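PDB 7A27: SmhA from Serratia marcescens, which probably serves as the A component of Smh, a three-part alpha-pore-forming toxin whose proteins act together to open pores in target membranes. Local coordinates for residues V150-A153 against I154-G157; A160-K163 against Q164-Q167; P142-G145 against N146-V150. One frame throughout, in Å; residues are numbered along the deposited sequence.

Contact 1: V150-A153 against I154-G157; sequences VIDA and IEQG
Ile154 runs its CG1 branch back along the helix to the residue four places earlier. CG1 lies beside its own backbone N and anti to the carbonyl carbon (chi1 -64°), which brings it to 3.3 Å from Val150 O, while CD1 meets Val150 CG1 only loosely. The backbone bond beneath, from Ile154 N to Val150 O, is weak at 3.5 Å. Both side chains continue outward to helix 48-96, Val150 on Lys53 and Ile154 on Leu50.

Glu155 follows with a firmer bond, its N donating to Ile151 O over 3.0 Å in the carbonyl plane. Its extended chain runs alongside Ile151, the two pointing the same way, and OE2 comes to 3.8 Å from Ile151 CG2. The carboxylate is also 4.0 Å from that of Asp152 (OE1 to OD1), with the two planes 60° apart; two like charges this close would cost energy, a cost that the salt bridge from Glu155 to Lys278 on helix 272-299 probably lowers.

Gln156 holds Asp152 twice. Its N reaches Asp152 O at 2.8 Å, almost straight out from the carbonyl, and the bend at chi2 (-70°) swings the amide round so that NE2 makes a weak bond to OD2, 3.4 Å long, with amide and carboxylate nearly perpendicular.

At Gly157 the four-residue spacing has opened: its N stands 4.0 Å from Ala153 O and bonds weakly to Ile154 O instead. The i to i+4 bonds are those of an alpha-helix, here near the finish of helix 104-155; Val150, Ile151, Ile154 and Glu155 facing neighbouring helices, with Asp152 and Gln156 exposed, suit its place in a long helical bundle.

Contact 2: A160-K163 against Q164-Q167; sequences AEAK and QQAQ
Ala166 N bonds to Ala162 O and Gln167 N to Lys163 O, both at 2.9 Å, each N-H reaching the carbonyl four places back. Two longer backbone bonds of the same kind precede them, Gln164 N to Ala160 O at 3.2 Å and Gln165 N to Glu161 O at 3.3 Å. Just ahead, Asn159 OD1 takes the N-H of Ala162, and further on Gln164 O is hydrogen-bonded to Thr168 OG1.

Side chain meets backbone most plainly at Gln165. With CG beside its own N and anti to the carbonyl carbon (chi1 -72°), the extended chain runs back over the preceding turn and lays the flat of its amide against Glu161 O, which sits 3.4 Å from CD. Ala166 CB lies 3.4 Å from Ala162 O, and both alanines are buried.

Between polar side chains the approaches are looser. The carboxylate of Glu161 and the amide of Gln165 cross obliquely with their planes at 90°, and OE2 stays 3.8 Å from NE2, a neighbourly distance and no more. A real side-chain bond lies within 164-167: Gln164, bent at chi2, turns its NE2 to Gln167 OE1 at 3.2 Å, one turn on. The donor stands well above the carbonyl plane of Gln167, away from its lone pairs, so the bond is far from ideal in direction.

Ala162 and Ala166 on the buried side, Glu161, Lys163, Gln164 and Gln167 on the exposed side, and an asparagine side chain receiving a first-turn N-H mark this as the opening two turns of an amphipathic alpha-helix, 160-188.

Contact 3: P142-G145 against N146-V150; sequences PLMG and NFLNV
Asn146 and Asn149 each lay a side-chain amide flat against a main-chain carbonyl four residues earlier. Asn146 has CG beside its own N and anti to the carbonyl carbon (chi1 -73°), and the face of its amide lies over Pro142 O, with CG and ND2 both 3.1 Å from that oxygen. Because the oxygen is above the plane, the ND2 hydrogens point past it, and no hydrogen bond forms. Asn149 repeats the pose one turn on: Gly145 O is nearly equidistant from its CG and ND2, at 3.4 Å, again over the face.

Underneath, the backbone N-H groups do the bonding. Asn146 N reaches Pro142 O at 3.0 Å from above the carbonyl plane, and Asn149 N binds Gly145 O at 3.2 Å. Leu148 N to Met144 O, 2.9 Å, is nearly straight out from the carbonyl, whereas Phe147 N to Leu143 O is weak. Pro142, whose N lacks a hydrogen, has no bond to the turn before, and helix 104-155 is kinked there: this is a proline kink within one of the long helices of an elongated bundle, as in alpha-pore-forming toxins of the ClyA type.

Four apolar side chains meet two neighbouring helices. Met144 and Leu148 stand next to each other against helix 272-299, CG of the first 4.5 Å from CD1 of the second; Met144 meets Gln285 and Val288 there, and both touch Gln281. Leu143 and Phe147 turn to helix 48-96. Phe147 swings its ring off the preceding turn, CG anti to the backbone N (chi1 -170°), and stacks on Tyr57, a residue that Leu143 and Met144 touch as well.

How the contacts relate
Contacts 3 and 1 are successive stretches of helix 104-155, sharing Val150, with centres about 11 Å apart; contact 2 opens the next helix, 160-188. All three are local, and none is a true core, though contact 2 is partly buried and the other two lie at the surface. Contacts 1 and 3 both pack on helices 48-96 and 272-299, contact 3 with a ring stack and contact 1, near the end of the helix, with the Glu155-Lys278 salt bridge; glutamines take over in contact 2. Contacts 1 and 2 also touch, Glu155 O meeting Lys163 CE at 3.5 Å, whereas contact 3 remains about 11 Å from contact 2 at the nearest atoms.

Contact 1: V150-A153 against I154-G157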
loop_
_atom_site.group_PDB
_atom_site.type_symbol
_atom_site.label_atom_id
_atom_site.label_comp_id
_atom_site.label_asym_id
_atom_site.label_seq_id
_atom_site.Cartn_x
_atom_site.Cartn_y
_atom_site.Cartn_z
ATOM N N VAL A 150 -23.143 2.192 14.426
ATOM C CA VAL A 150 -23.277 1.540 15.763
ATOM C C VAL A 150 -22.654 2.460 16.822
ATOM O O VAL A 150 -23.294 2.661 17.883
ATOM C CB VAL A 150 -22.672 0.122 15.785
ATOM C CG1 VAL A 150 -22.543 -0.435 17.197
ATOM C CG2 VAL A 150 -23.454 -0.833 14.901
ATOM N N ILE A 151 -21.456 2.992 16.560
ATOM C CA ILE A 151 -20.751 3.927 17.488
ATOM C C ILE A 151 -21.593 5.198 17.624
ATOM O O ILE A 151 -21.723 5.716 18.754
ATOM C CB ILE A 151 -19.323 4.259 16.996
ATOM C CG1 ILE A 151 -18.411 3.034 17.079
ATOM C CG2 ILE A 151 -18.737 5.442 17.759
ATOM C CD1 ILE A 151 -16.962 3.299 16.737
ATOM N N ASP A 152 -22.140 5.670 16.504
ATOM C CA ASP A 152 -22.878 6.950 16.433
ATOM C C ASP A 152 -24.167 6.882 17.249
ATOM O O ASP A 152 -24.389 7.805 18.050
ATOM C CB ASP A 152 -23.135 7.404 15.000
ATOM C CG ASP A 152 -22.927 8.908 14.981
ATOM O OD1 ASP A 152 -21.742 9.300 15.212
ATOM O OD2 ASP A 152 -23.946 9.681 14.852
ATOM N N ALA A 153 -24.965 5.827 17.075
ATOM C CA ALA A 153 -26.224 5.591 17.826
ATOM C C ALA A 153 -25.951 5.671 19.334
ATOM O O ALA A 153 -26.749 6.279 20.044
ATOM C CB ALA A 153 -26.817 4.258 17.440
ATOM N N ILE A 154 -24.833 5.102 19.786
ATOM C CA ILE A 154 -24.405 5.098 21.218
ATOM C C ILE A 154 -24.067 6.531 21.643
ATOM O O ILE A 154 -24.595 6.964 22.703
ATOM C CB ILE A 154 -23.216 4.136 21.435
ATOM C CG1 ILE A 154 -23.620 2.689 21.140
ATOM C CG2 ILE A 154 -22.596 4.287 22.821
ATOM C CD1 ILE A 154 -22.455 1.743 21.045
ATOM N N GLU A 155 -23.238 7.236 20.853
ATOM C CA GLU A 155 -22.755 8.611 21.160
ATOM C C GLU A 155 -23.925 9.604 21.197
ATOM O O GLU A 155 -23.908 10.439 22.109
ATOM C CB GLU A 155 -21.677 9.054 20.170
ATOM C CG GLU A 155 -20.304 8.467 20.450
ATOM C CD GLU A 155 -19.203 8.897 19.473
ATOM O OE1 GLU A 155 -19.520 9.583 18.468
ATOM O OE2 GLU A 155 -18.013 8.567 19.716
ATOM N N GLN A 156 -24.900 9.501 20.282
ATOM C CA GLN A 156 -26.077 10.414 20.178
ATOM C C GLN A 156 -26.914 10.426 21.459
ATOM O O GLN A 156 -27.753 11.323 21.558
ATOM C CB GLN A 156 -27.024 10.039 19.031
ATOM C CG GLN A 156 -26.489 10.387 17.638
ATOM C CD GLN A 156 -26.410 11.862 17.301
ATOM O OE1 GLN A 156 -26.705 12.751 18.101
ATOM N NE2 GLN A 156 -25.995 12.129 16.079
ATOM N N GLY A 157 -26.700 9.485 22.382
ATOM C CA GLY A 157 -27.473 9.384 23.635
ATOM C C GLY A 157 -26.654 9.725 24.864
ATOM O O GLY A 157 -27.188 9.537 25.971
#

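Contact 2: A160-K163 against Q164-Q167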
loop_
_atom_site.group_PDB
_atom_site.type_symbol
_atom_site.label_atom_id
_atom_site.label_comp_id
_atom_site.label_asym_id
_atom_site.label_seq_id
_atom_site.Cartn_x
_atom_site.Cartn_y
_atom_site.Cartn_z
ATOM N N ALA A 160 -23.268 15.797 27.664
ATOM C CA ALA A 160 -22.299 16.714 27.010
ATOM C C ALA A 160 -20.847 16.396 27.402
ATOM O O ALA A 160 -19.985 16.494 26.529
ATOM C CB ALA A 160 -22.649 18.141 27.334
ATOM N N GLU A 161 -20.583 16.041 28.664
ATOM C CA GLU A 161 -19.215 15.767 29.187
ATOM C C GLU A 161 -18.603 14.574 28.439
ATOM O O GLU A 161 -17.390 14.640 28.133
ATOM C CB GLU A 161 -19.252 15.523 30.698
ATOM C CG GLU A 161 -17.888 15.537 31.368
ATOM C CD GLU A 161 -17.892 15.259 32.871
ATOM O OE1 GLU A 161 -18.738 15.834 33.581
ATOM O OE2 GLU A 161 -17.061 14.455 33.350
ATOM N N ALA A 162 -19.393 13.527 28.152
ATOM C CA ALA A 162 -18.943 12.285 27.478
ATOM C C ALA A 162 -18.745 12.535 25.982
ATOM O O ALA A 162 -17.791 11.964 25.423
ATOM C CB ALA A 162 -19.927 11.170 27.707
ATOM N N LYS A 163 -19.626 13.323 25.354
ATOM C CA LYS A 163 -19.508 13.656 23.914
ATOM C C LYS A 163 -18.191 14.390 23.685
ATOM O O LYS A 163 -17.576 14.136 22.637
ATOM C CB LYS A 163 -20.657 14.522 23.398
ATOM C CG LYS A 163 -21.959 13.782 23.135
ATOM C CD LYS A 163 -22.970 14.619 22.373
ATOM C CE LYS A 163 -24.312 13.938 22.211
ATOM N NZ LYS A 163 -25.371 14.905 21.832
ATOM N N GLN A 164 -17.782 15.259 24.620
ATOM C CA GLN A 164 -16.527 16.052 24.489
ATOM C C GLN A 164 -15.341 15.096 24.636
ATOM O O GLN A 164 -14.401 15.214 23.824
ATOM C CB GLN A 164 -16.450 17.219 25.487
ATOM C CG GLN A 164 -15.291 18.182 25.233
ATOM C CD GLN A 164 -15.352 18.866 23.885
ATOM O OE1 GLN A 164 -16.253 19.652 23.578
ATOM N NE2 GLN A 164 -14.356 18.575 23.068
ATOM N N GLN A 165 -15.397 14.182 25.606
ATOM C CA GLN A 165 -14.327 13.177 25.838
ATOM C C GLN A 165 -14.180 12.307 24.587
ATOM O O GLN A 165 -13.036 11.990 24.240
ATOM C CB GLN A 165 -14.638 12.343 27.075
ATOM C CG GLN A 165 -14.452 13.124 28.362
ATOM C CD GLN A 165 -15.128 12.481 29.547
ATOM O OE1 GLN A 165 -15.928 11.561 29.419
ATOM N NE2 GLN A 165 -14.811 12.976 30.729
ATOM N N ALA A 166 -15.293 11.982 23.926
ATOM C CA ALA A 166 -15.339 11.152 22.704
ATOM C C ALA A 166 -14.764 11.921 21.513
ATOM O O ALA A 166 -14.095 11.276 20.679
ATOM C CB ALA A 166 -16.751 10.704 22.410
ATOM N N GLN A 167 -15.068 13.223 21.405
ATOM C CA GLN A 167 -14.588 14.083 20.292
ATOM C C GLN A 167 -13.077 14.251 20.448
ATOM O O GLN A 167 -12.379 14.133 19.438
ATOM C CB GLN A 167 -15.297 15.431 20.272
ATOM C CG GLN A 167 -15.210 16.174 18.940
ATOM C CD GLN A 167 -15.361 17.665 19.170
ATOM O OE1 GLN A 167 -14.569 18.273 19.898
ATOM N NE2 GLN A 167 -16.392 18.270 18.581
#

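Contact 3: P142-G145 against N146-V150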
loop_
_atom_site.group_PDB
_atom_site.type_symbol
_atom_site.label_atom_id
_atom_site.label_comp_id
_atom_site.label_asym_id
_atom_site.label_seq_id
_atom_site.Cartn_x
_atom_site.Cartn_y
_atom_site.Cartn_z
ATOM N N PRO A 142 -18.988 -0.865 3.344
ATOM C CA PRO A 142 -20.192 -1.126 4.130
ATOM C C PRO A 142 -19.961 -1.783 5.498
ATOM O O PRO A 142 -20.772 -1.580 6.363
ATOM C CB PRO A 142 -20.989 -2.102 3.253
ATOM C CG PRO A 142 -20.506 -1.810 1.860
ATOM C CD PRO A 142 -19.032 -1.558 2.054
ATOM N N LEU A 143 -18.890 -2.567 5.649
ATOM C CA LEU A 143 -18.540 -3.248 6.925
ATOM C C LEU A 143 -18.188 -2.178 7.957
ATOM O O LEU A 143 -18.704 -2.257 9.092
ATOM C CB LEU A 143 -17.354 -4.196 6.729
ATOM C CG LEU A 143 -16.946 -4.982 7.987
ATOM C CD1 LEU A 143 -17.873 -6.166 8.233
ATOM C CD2 LEU A 143 -15.521 -5.479 7.888
ATOM N N MET A 144 -17.321 -1.238 7.574
ATOM C CA MET A 144 -16.884 -0.111 8.436
ATOM C C MET A 144 -18.061 0.863 8.608
ATOM O O MET A 144 -18.303 1.323 9.754
ATOM C CB MET A 144 -15.680 0.612 7.826
ATOM C CG MET A 144 -15.064 1.626 8.763
ATOM S SD MET A 144 -13.585 2.402 8.088
ATOM C CE MET A 144 -14.278 3.289 6.694
ATOM N N GLY A 145 -18.777 1.143 7.517
ATOM C CA GLY A 145 -19.950 2.030 7.520
ATOM C C GLY A 145 -20.973 1.598 8.556
ATOM O O GLY A 145 -21.535 2.480 9.237
ATOM N N ASN A 146 -21.220 0.292 8.671
ATOM C CA ASN A 146 -22.229 -0.287 9.595
ATOM C C ASN A 146 -21.738 -0.165 11.038
ATOM O O ASN A 146 -22.570 0.061 11.932
ATOM C CB ASN A 146 -22.548 -1.746 9.267
ATOM C CG ASN A 146 -23.389 -1.904 8.021
ATOM O OD1 ASN A 146 -24.110 -0.993 7.619
ATOM N ND2 ASN A 146 -23.318 -3.075 7.419
ATOM N N PHE A 147 -20.440 -0.324 11.270
ATOM C CA PHE A 147 -19.887 -0.253 12.641
ATOM C C PHE A 147 -19.909 1.215 13.078
ATOM O O PHE A 147 -20.157 1.447 14.276
ATOM C CB PHE A 147 -18.510 -0.918 12.745
ATOM C CG PHE A 147 -18.036 -1.082 14.171
ATOM C CD1 PHE A 147 -18.645 -1.999 15.012
ATOM C CD2 PHE A 147 -17.027 -0.283 14.688
ATOM C CE1 PHE A 147 -18.233 -2.132 16.327
ATOM C CE2 PHE A 147 -16.610 -0.422 16.004
ATOM C CZ PHE A 147 -17.218 -1.343 16.824
ATOM N N LEU A 148 -19.696 2.170 12.159
ATOM C CA LEU A 148 -19.759 3.628 12.480
ATOM C C LEU A 148 -21.177 3.999 12.932
ATOM O O LEU A 148 -21.282 4.679 13.945
ATOM C CB LEU A 148 -19.308 4.470 11.285
ATOM C CG LEU A 148 -17.799 4.668 11.174
ATOM C CD1 LEU A 148 -17.429 5.249 9.811
ATOM C CD2 LEU A 148 -17.290 5.557 12.303
ATOM N N ASN A 149 -22.213 3.533 12.231
ATOM C CA ASN A 149 -23.634 3.773 12.597
ATOM C C ASN A 149 -23.912 3.203 13.999
ATOM O O ASN A 149 -24.849 3.704 14.663
ATOM C CB ASN A 149 -24.614 3.175 11.585
ATOM C CG ASN A 149 -24.491 3.762 10.196
ATOM O OD1 ASN A 149 -24.011 4.878 10.021
ATOM N ND2 ASN A 149 -24.927 3.021 9.193
ATOM N N VAL A 150 -23.143 2.192 14.426
ATOM C CA VAL A 150 -23.277 1.540 15.763
ATOM C C VAL A 150 -22.654 2.460 16.822
ATOM O O VAL A 150 -23.294 2.661 17.883
ATOM C CB VAL A 150 -22.672 0.122 15.785
ATOM C CG1 VAL A 150 -22.543 -0.435 17.197
ATOM C CG2 VAL A 150 -23.454 -0.833 14.901
#